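Local coordinates for protein Lysine/ornithine decarboxylase (Selenomonas ruminantium, PDB 5GJO) that decarboxylates L-lysine and L-ornithine to cadaverine and putrescine with similar catalytic efficiency, working as a homodimer with pyridoxal 5'-phosphate as cofactor, at residues L215-G220 against V253-G258; V147-K152 against C178-S183; Q90-N95 against R113-D118. The protein carries 2 engineered substitutions. All coordinates share one frame; numbering follows the deposited sequence.

Interaction 1. Residues L215-G220 against V253-G258; sequences LDIGGG and VWTEPG. With PLP (pyridoxal-5'-phosphate), chain H.
Gly218 O takes two bonds from the neighbouring strand end, one from Thr255 OG1 at 2.7 Å and one from Glu256 N at 2.9 Å. The two segments belong to a beta-alpha-beta unit of the TIM barrel, in which strand 214-216 leads through helix 233-247 into the parallel strand 252-255. The hydroxyl meets Gly218 O nearly along the C=O axis, while the amide comes from well above the carbonyl plane, so the two donors approach the oxygen from different directions. Ahead of this grip, Leu215 O accepts from Trp254 N, and Trp254 O from Ile217 N. Packing is tight here, with Ile217 CG1 3.7 Å from Thr255 CB. Asp216 OD2 sits 2.5 Å from Glu256 OE2, the two carboxylate planes turned 87° apart. Asp216 OD1 also accepts from Gly218 N, an Asx turn that fixes the acid group as the strand ends. At the other oxygen of Glu256, OE1 comes within 2.8 Å of PLP N1. Trp254 marks the solvent side: it is the one touching residue that is only partly buried. With CG anti to the carbonyl carbon (chi1 -50°), its ring swings so that CD1 comes to 3.5 Å from Leu215 O. Asp214 holds its NE1. Toward the cofactor the backbones draw closer, and a CB on Gly219 would run into Glu256 O and the phosphate. Gly220 N and Gly258 N, one from each segment, converge on PLP O1P at 2.9 Å and 3.0 Å in nearly straight bonds.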
# COMPACT_ATOMS: atom_id res chain seq x y z
N LEU A 215 -19.07 -17.42 -22.04
CA LEU A 215 -19.61 -16.36 -21.22
C LEU A 215 -18.79 -16.42 -19.87
O LEU A 215 -18.62 -17.49 -19.32
CB LEU A 215 -21.02 -16.64 -20.94
CG LEU A 215 -21.77 -15.82 -19.95
CD1 LEU A 215 -21.88 -14.38 -20.51
CD2 LEU A 215 -23.15 -16.43 -19.63
N ASP A 216 -18.24 -15.30 -19.44
CA ASP A 216 -17.47 -15.22 -18.17
C ASP A 216 -18.27 -14.25 -17.26
O ASP A 216 -18.38 -13.07 -17.54
CB ASP A 216 -16.08 -14.75 -18.48
CG ASP A 216 -15.13 -14.78 -17.28
OD1 ASP A 216 -15.55 -14.33 -16.22
OD2 ASP A 216 -13.94 -15.17 -17.44
N ILE A 217 -18.77 -14.79 -16.16
CA ILE A 217 -19.56 -14.09 -15.21
C ILE A 217 -18.79 -13.30 -14.12
O ILE A 217 -19.45 -12.74 -13.25
CB ILE A 217 -20.56 -15.04 -14.52
CG1 ILE A 217 -19.90 -16.03 -13.56
CG2 ILE A 217 -21.37 -15.78 -15.56
CD1 ILE A 217 -20.89 -16.59 -12.59
N GLY A 218 -17.48 -13.30 -14.19
CA GLY A 218 -16.65 -12.54 -13.25
C GLY A 218 -16.67 -13.12 -11.85
O GLY A 218 -16.95 -14.33 -11.67
N GLY A 219 -16.29 -12.30 -10.85
CA GLY A 219 -16.23 -12.78 -9.48
C GLY A 219 -17.28 -12.13 -8.63
O GLY A 219 -18.43 -11.93 -9.08
N GLY A 220 -16.85 -11.65 -7.45
CA GLY A 220 -17.68 -10.88 -6.54
C GLY A 220 -18.33 -11.65 -5.41
O GLY A 220 -18.97 -11.06 -4.57
N VAL A 253 -19.42 -21.67 -19.95
CA VAL A 253 -19.50 -20.59 -18.94
C VAL A 253 -18.41 -20.70 -17.90
O VAL A 253 -17.97 -21.80 -17.53
CB VAL A 253 -20.90 -20.56 -18.26
CG1 VAL A 253 -21.04 -19.37 -17.33
CG2 VAL A 253 -22.02 -20.57 -19.33
N TRP A 254 -17.96 -19.53 -17.47
CA TRP A 254 -16.80 -19.42 -16.63
C TRP A 254 -16.98 -18.34 -15.57
O TRP A 254 -17.85 -17.45 -15.66
CB TRP A 254 -15.55 -19.02 -17.43
CG TRP A 254 -15.37 -19.86 -18.60
CD1 TRP A 254 -15.88 -19.63 -19.86
CD2 TRP A 254 -14.71 -21.13 -18.65
NE1 TRP A 254 -15.53 -20.71 -20.71
CE2 TRP A 254 -14.84 -21.64 -19.98
CE3 TRP A 254 -14.04 -21.91 -17.69
CZ2 TRP A 254 -14.28 -22.83 -20.37
CZ3 TRP A 254 -13.46 -23.15 -18.11
CH2 TRP A 254 -13.58 -23.58 -19.41
N THR A 255 -16.19 -18.48 -14.51
CA THR A 255 -16.22 -17.49 -13.42
C THR A 255 -14.81 -17.14 -13.01
O THR A 255 -13.91 -17.95 -13.14
CB THR A 255 -17.11 -18.02 -12.24
OG1 THR A 255 -17.19 -17.00 -11.19
CG2 THR A 255 -16.58 -19.37 -11.69
N GLU A 256 -14.64 -15.98 -12.42
CA GLU A 256 -13.37 -15.41 -12.03
C GLU A 256 -13.38 -15.05 -10.53
O GLU A 256 -13.12 -13.89 -10.17
CB GLU A 256 -12.97 -14.17 -12.89
CG GLU A 256 -12.83 -14.46 -14.37
CD GLU A 256 -12.40 -13.27 -15.23
OE1 GLU A 256 -11.96 -12.28 -14.61
OE2 GLU A 256 -12.48 -13.36 -16.52
N PRO A 257 -13.65 -15.99 -9.64
CA PRO A 257 -13.60 -15.66 -8.22
C PRO A 257 -12.18 -15.32 -7.76
O PRO A 257 -11.20 -16.06 -8.08
CB PRO A 257 -14.05 -16.97 -7.54
CG PRO A 257 -13.51 -18.02 -8.52
CD PRO A 257 -14.00 -17.40 -9.82
N GLY A 258 -12.03 -14.21 -7.01
CA GLY A 258 -10.80 -13.87 -6.31
C GLY A 258 -11.03 -14.02 -4.79
O GLY A 258 -10.59 -15.00 -4.19
N1 PLP H . -11.75 -10.98 -12.15
C2 PLP H . -11.58 -9.68 -12.48
C2A PLP H . -11.43 -9.29 -13.92
C3 PLP H . -11.54 -8.64 -11.42
O3 PLP H . -11.37 -7.32 -11.73
C4 PLP H . -11.69 -9.08 -10.02
C4A PLP H . -11.66 -8.12 -8.89
O4A PLP H . -11.11 -7.04 -9.03
C5 PLP H . -11.86 -10.54 -9.79
C6 PLP H . -11.88 -11.41 -10.88
C5A PLP H . -12.02 -11.07 -8.38
O4P PLP H . -13.07 -10.36 -7.72
P PLP H . -13.62 -10.87 -6.29
O1P PLP H . -14.19 -12.23 -6.58
O2P PLP H . -14.64 -9.83 -5.91
O3P PLP H . -12.39 -10.88 -5.41

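Interaction 2. Residues V147-K152 against C178-S183. With PLP (pyridoxal-5'-phosphate), chain H.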
# COMPACT_ATOMS: atom_id res chain seq x y z
N VAL A 147 -17.15 -2.72 -3.94
CA VAL A 147 -16.21 -2.14 -4.88
C VAL A 147 -16.95 -2.08 -6.21
O VAL A 147 -17.31 -3.14 -6.82
CB VAL A 147 -14.92 -2.97 -4.99
CG1 VAL A 147 -13.95 -2.32 -5.96
CG2 VAL A 147 -14.20 -3.15 -3.65
N ASP A 148 -17.11 -0.87 -6.72
CA ASP A 148 -17.76 -0.69 -8.03
C ASP A 148 -16.78 -1.06 -9.15
O ASP A 148 -15.69 -0.42 -9.28
CB ASP A 148 -18.17 0.77 -8.12
CG ASP A 148 -18.66 1.21 -9.50
OD1 ASP A 148 -19.09 0.39 -10.34
OD2 ASP A 148 -18.68 2.45 -9.69
N LEU A 149 -17.17 -2.02 -9.98
CA LEU A 149 -16.31 -2.48 -11.04
C LEU A 149 -16.94 -2.18 -12.40
O LEU A 149 -16.69 -2.90 -13.39
CB LEU A 149 -15.92 -3.93 -10.86
CG LEU A 149 -15.05 -4.18 -9.61
CD1 LEU A 149 -14.77 -5.69 -9.57
CD2 LEU A 149 -13.75 -3.35 -9.63
N ASN A 150 -17.79 -1.14 -12.45
CA ASN A 150 -18.53 -0.86 -13.69
C ASN A 150 -18.55 0.59 -14.11
O ASN A 150 -19.33 0.97 -15.03
CB ASN A 150 -19.93 -1.42 -13.56
CG ASN A 150 -19.94 -2.95 -13.63
OD1 ASN A 150 -19.93 -3.52 -14.71
ND2 ASN A 150 -19.96 -3.62 -12.47
N THR A 151 -17.71 1.40 -13.48
CA THR A 151 -17.49 2.77 -13.93
C THR A 151 -16.19 2.90 -14.72
O THR A 151 -16.21 3.38 -15.84
CB THR A 151 -17.57 3.73 -12.75
OG1 THR A 151 -18.90 3.63 -12.23
CG2 THR A 151 -17.28 5.15 -13.15
N LYS A 152 -15.06 2.53 -14.09
CA LYS A 152 -13.75 2.42 -14.74
C LYS A 152 -13.70 1.34 -15.83
O LYS A 152 -12.75 1.38 -16.70
CB LYS A 152 -12.68 2.23 -13.68
CG LYS A 152 -11.21 2.23 -14.17
CD LYS A 152 -10.24 2.22 -12.98
CE LYS A 152 -8.80 2.25 -13.44
NZ LYS A 152 -8.24 1.01 -14.08
N CYS A 178 -18.23 -11.02 -21.22
CA CYS A 178 -17.95 -11.08 -19.78
C CYS A 178 -18.49 -9.87 -19.04
O CYS A 178 -18.82 -8.83 -19.60
CB CYS A 178 -16.42 -11.19 -19.52
SG CYS A 178 -15.39 -9.82 -19.91
N PHE A 179 -18.56 -10.04 -17.73
CA PHE A 179 -19.00 -8.99 -16.86
C PHE A 179 -18.45 -9.28 -15.43
O PHE A 179 -18.03 -10.43 -15.12
CB PHE A 179 -20.51 -8.78 -16.82
CG PHE A 179 -21.30 -9.98 -16.42
CD1 PHE A 179 -21.47 -10.32 -15.10
CD2 PHE A 179 -21.86 -10.78 -17.33
CE1 PHE A 179 -22.20 -11.40 -14.70
CE2 PHE A 179 -22.59 -11.90 -16.97
CZ PHE A 179 -22.80 -12.21 -15.64
N HIS A 180 -18.38 -8.19 -14.65
CA HIS A 180 -18.06 -8.36 -13.20
C HIS A 180 -19.07 -7.45 -12.50
O HIS A 180 -19.15 -6.25 -12.79
CB HIS A 180 -16.65 -8.00 -12.89
CG HIS A 180 -16.17 -8.54 -11.59
ND1 HIS A 180 -16.89 -8.36 -10.43
CD2 HIS A 180 -15.06 -9.23 -11.24
CE1 HIS A 180 -16.22 -8.87 -9.40
NE2 HIS A 180 -15.11 -9.41 -9.86
N VAL A 181 -19.81 -8.05 -11.60
CA VAL A 181 -20.88 -7.31 -10.91
C VAL A 181 -20.36 -6.30 -9.85
O VAL A 181 -21.10 -5.41 -9.38
CB VAL A 181 -21.94 -8.21 -10.28
CG1 VAL A 181 -22.66 -9.08 -11.29
CG2 VAL A 181 -21.43 -9.01 -9.11
N GLY A 182 -19.09 -6.49 -9.50
CA GLY A 182 -18.43 -5.73 -8.46
C GLY A 182 -17.97 -6.63 -7.32
O GLY A 182 -18.44 -7.72 -7.20
N SER A 183 -17.02 -6.15 -6.53
CA SER A 183 -16.45 -6.96 -5.45
C SER A 183 -17.28 -6.93 -4.17
O SER A 183 -17.87 -5.94 -3.84
CB SER A 183 -14.99 -6.63 -5.18
OG SER A 183 -14.35 -7.68 -4.50
N1 PLP H . -11.75 -10.98 -12.15
C2 PLP H . -11.58 -9.68 -12.48
C2A PLP H . -11.43 -9.29 -13.92
C3 PLP H . -11.54 -8.64 -11.42
O3 PLP H . -11.37 -7.32 -11.73
C4 PLP H . -11.69 -9.08 -10.02
C4A PLP H . -11.66 -8.12 -8.89
O4A PLP H . -11.11 -7.04 -9.03
C5 PLP H . -11.86 -10.54 -9.79
C6 PLP H . -11.88 -11.41 -10.88
C5A PLP H . -12.02 -11.07 -8.38
O4P PLP H . -13.07 -10.36 -7.72
P PLP H . -13.62 -10.87 -6.29
O1P PLP H . -14.19 -12.23 -6.58
O2P PLP H . -14.64 -9.83 -5.91
O3P PLP H . -12.39 -10.88 -5.41
O HOH W 1 -20.07 -2.89 -9.54
O HOH W 2 -18.51 -5.54 -15.85
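Asn150 ND2 spends its hydrogens on two acceptors, His180 O at 2.8 Å and a water at 3.0 Å. The bond to His180 O lies in the carbonyl plane, and the water also accepts from Leu149 N and donates to Val181 O, so it bridges the two loops. These loops follow strands 133-137 and 173-178 of the TIM barrel and line its cofactor pocket. Asp148 OD1 receives Asn150 N in an Asx turn, which shapes the first loop just before the amide. A second water ties Asn150 OD1 to His180 N, and Val140 N bonds the same oxygen. At the other end of the contact, Val147 and Ser183 form an antiparallel hydrogen-bonded pair: Ser183 N reaches Val147 O at 3.0 Å, whereas the return bond from Val147 N to Ser183 O is weak. A CB on Gly182 would collide with Val147 O. Between these polar ends, Leu149 CD1 stands over the face of the His180 imidazole, a CH-pi contact 3.5 Å from the ring centroid and 12° off its normal. Cys324 of the second subunit, by similarity the proton donor, packs on the same leucine. The imidazole is placed by CG anti to the backbone N (chi1 -162°), and its rotation is fixed at both nitrogens. ND1 accepts from Gly182 N at 3.0 Å in the ring plane, while NE2 donates to PLP O4P at 3.1 Å. The CD2-NE2 edge is thereby directed at the pyridine ring. Ser183 OG, which also bonds Arg259, donates to PLP O2P at 2.6 Å.

Interaction 3. Residues Q90-N95 against R113-D118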
# COMPACT_ATOMS: atom_id res chain seq x y z
N GLN A 90 -4.03 -21.91 -19.86
CA GLN A 90 -4.87 -21.97 -18.65
C GLN A 90 -5.11 -20.53 -18.14
O GLN A 90 -5.74 -20.40 -17.08
CB GLN A 90 -4.20 -22.72 -17.54
CG GLN A 90 -3.86 -24.15 -17.89
CD GLN A 90 -5.02 -24.95 -18.29
OE1 GLN A 90 -5.83 -25.30 -17.46
NE2 GLN A 90 -5.18 -25.18 -19.62
N MET A 91 -4.70 -19.50 -18.86
CA MET A 91 -4.83 -18.15 -18.37
C MET A 91 -5.79 -17.29 -19.19
O MET A 91 -5.93 -17.49 -20.37
CB MET A 91 -3.48 -17.47 -18.31
CG MET A 91 -2.38 -18.24 -17.58
SD MET A 91 -0.80 -17.38 -17.65
CE MET A 91 0.37 -18.67 -17.29
N ILE A 92 -6.45 -16.37 -18.52
CA ILE A 92 -7.12 -15.24 -19.17
C ILE A 92 -6.49 -13.97 -18.70
O ILE A 92 -6.31 -13.74 -17.51
CB ILE A 92 -8.64 -15.24 -18.97
CG1 ILE A 92 -9.26 -14.12 -19.84
CG2 ILE A 92 -9.06 -15.14 -17.56
CD1 ILE A 92 -10.77 -14.11 -19.87
N TYR A 93 -6.05 -13.14 -19.64
CA TYR A 93 -5.50 -11.84 -19.28
C TYR A 93 -6.70 -10.89 -19.28
O TYR A 93 -7.05 -10.31 -20.28
CB TYR A 93 -4.40 -11.44 -20.27
CG TYR A 93 -3.63 -10.16 -20.00
CD1 TYR A 93 -3.71 -9.49 -18.80
CD2 TYR A 93 -2.79 -9.65 -20.96
CE1 TYR A 93 -2.99 -8.33 -18.58
CE2 TYR A 93 -2.09 -8.49 -20.76
CZ TYR A 93 -2.18 -7.84 -19.57
OH TYR A 93 -1.46 -6.71 -19.39
N ALA A 94 -7.34 -10.80 -18.12
CA ALA A 94 -8.60 -10.06 -17.96
C ALA A 94 -8.46 -8.65 -17.41
O ALA A 94 -9.45 -8.09 -16.86
CB ALA A 94 -9.52 -10.84 -17.08
N ASN A 95 -7.32 -8.06 -17.55
CA ASN A 95 -7.21 -6.62 -17.37
C ASN A 95 -7.66 -6.00 -18.69
O ASN A 95 -7.00 -6.24 -19.73
CB ASN A 95 -5.83 -6.28 -17.06
CG ASN A 95 -5.67 -4.85 -16.55
OD1 ASN A 95 -6.39 -3.94 -16.97
ND2 ASN A 95 -4.76 -4.68 -15.56
N ARG A 113 -6.31 -15.44 -24.47
CA ARG A 113 -7.73 -15.23 -24.08
C ARG A 113 -7.62 -13.90 -23.34
O ARG A 113 -6.82 -13.81 -22.36
CB ARG A 113 -8.19 -16.36 -23.21
CG ARG A 113 -9.62 -16.27 -22.80
CD ARG A 113 -9.95 -17.51 -22.00
NE ARG A 113 -11.33 -17.64 -21.66
CZ ARG A 113 -12.23 -18.41 -22.27
NH1 ARG A 113 -11.91 -19.11 -23.35
NH2 ARG A 113 -13.47 -18.48 -21.83
N PHE A 114 -8.35 -12.91 -23.81
CA PHE A 114 -8.27 -11.53 -23.36
C PHE A 114 -9.68 -11.02 -23.11
O PHE A 114 -10.59 -11.49 -23.71
CB PHE A 114 -7.68 -10.63 -24.45
CG PHE A 114 -6.24 -10.89 -24.80
CD1 PHE A 114 -5.37 -11.42 -23.90
CD2 PHE A 114 -5.76 -10.53 -26.04
CE1 PHE A 114 -4.06 -11.63 -24.22
CE2 PHE A 114 -4.45 -10.73 -26.38
CZ PHE A 114 -3.60 -11.29 -25.46
N THR A 115 -9.80 -10.06 -22.21
CA THR A 115 -11.00 -9.16 -22.16
C THR A 115 -10.67 -7.79 -22.62
O THR A 115 -9.55 -7.38 -22.62
CB THR A 115 -11.71 -9.14 -20.75
OG1 THR A 115 -10.88 -8.42 -19.86
CG2 THR A 115 -11.88 -10.55 -20.22
N PHE A 116 -11.71 -7.08 -23.05
CA PHE A 116 -11.59 -5.68 -23.39
C PHE A 116 -12.93 -4.95 -23.26
O PHE A 116 -13.97 -5.55 -23.27
CB PHE A 116 -11.00 -5.50 -24.78
CG PHE A 116 -11.94 -5.81 -25.90
CD1 PHE A 116 -12.48 -7.06 -26.04
CD2 PHE A 116 -12.28 -4.84 -26.82
CE1 PHE A 116 -13.33 -7.35 -27.08
CE2 PHE A 116 -13.14 -5.11 -27.85
CZ PHE A 116 -13.67 -6.36 -27.98
N ASP A 117 -12.87 -3.64 -23.10
CA ASP A 117 -14.06 -2.83 -23.00
C ASP A 117 -14.01 -1.52 -23.79
O ASP A 117 -14.83 -0.67 -23.59
CB ASP A 117 -14.44 -2.56 -21.53
CG ASP A 117 -13.39 -1.76 -20.79
OD1 ASP A 117 -12.57 -1.10 -21.41
OD2 ASP A 117 -13.41 -1.78 -19.55
N ASP A 118 -13.02 -1.37 -24.65
CA ASP A 118 -12.85 -0.11 -25.38
C ASP A 118 -12.33 -0.30 -26.79
O ASP A 118 -11.55 -1.20 -27.03
CB ASP A 118 -11.90 0.80 -24.62
CG ASP A 118 -12.03 2.24 -25.04
OD1 ASP A 118 -12.87 2.93 -24.45
OD2 ASP A 118 -11.32 2.66 -25.96
O HOH W 3 -12.16 -7.97 -17.28
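Arg113 passes its aliphatic chain across Ile92 at a slant, with CG 3.7 Å from Ile92 CG1 and CD close to Ile92 CB. CG is anti to the backbone N (chi1 -179°) and the chain stays extended to NE, which carries the guanidinium past the isoleucine to a salt bridge with Asp214 and a cation-pi contact with Trp254. An alanine here would probably leave Asp214 without its cationic partner, Trp254 without the charge against its ring, and one flank of Ile92 uncovered. The carbonyl of Arg113 accepts from Tyr93 N at 2.9 Å. Phe114 starts away from the facing strand, but its ring returns toward it: CD1 touches Tyr93 CB at 3.8 Å, and CE1 lies at the edge of the tyrosine ring, near its plane. Thr115 N bonds only weakly to Tyr93 O, at 3.4 Å. The side chains of Thr115 and Ile92 cross at about a right angle, CG2 of the threonine 3.7 Å from Ile92 CD1 and also near Ala94 CB. Its hydroxyl OG1 sits between the backbone N and the carbonyl carbon (chi1 72°), facing Ala94; a water 2.9 Å from this OG1 donates to Ala94 O. Beyond the contact, Asp117 forms a salt bridge to Lys276 of the second subunit. Strands 91-93 and 113-116 run roughly parallel, 28° apart, and share the single bridge between Tyr93 and Phe114. They are joined through helix 100-109, and because they are the two outermost strands of an otherwise continuous eight-strand parallel sheet, their bridge closes the TIM barrel on itself.

In the fold
All three contacts are buried and belong to one parallel barrel. Interactions 1 and 3 each join neighbouring strands, whereas interaction 2 joins loops beyond the strand ends. Interaction 1 is untouched by the other subunit, while interactions 2 and 3 both reach it. Their chemistry differs accordingly: acids and glycine amides facing the cofactor in interaction 1; two waters, an amide and a cofactor-bound imidazole in interaction 2; strand hydrogen bonds and mostly aliphatic packing, with one arginine chain and one bridging water, in interaction 3. Interactions 1 and 2 both touch PLP and meet where Asp216 O lies 3.0 Å from Phe179 N. Interactions 1 and 3 meet as Glu256 packs on Ala94 and Ile92, and interactions 2 and 3 through Cys178 against Thr115.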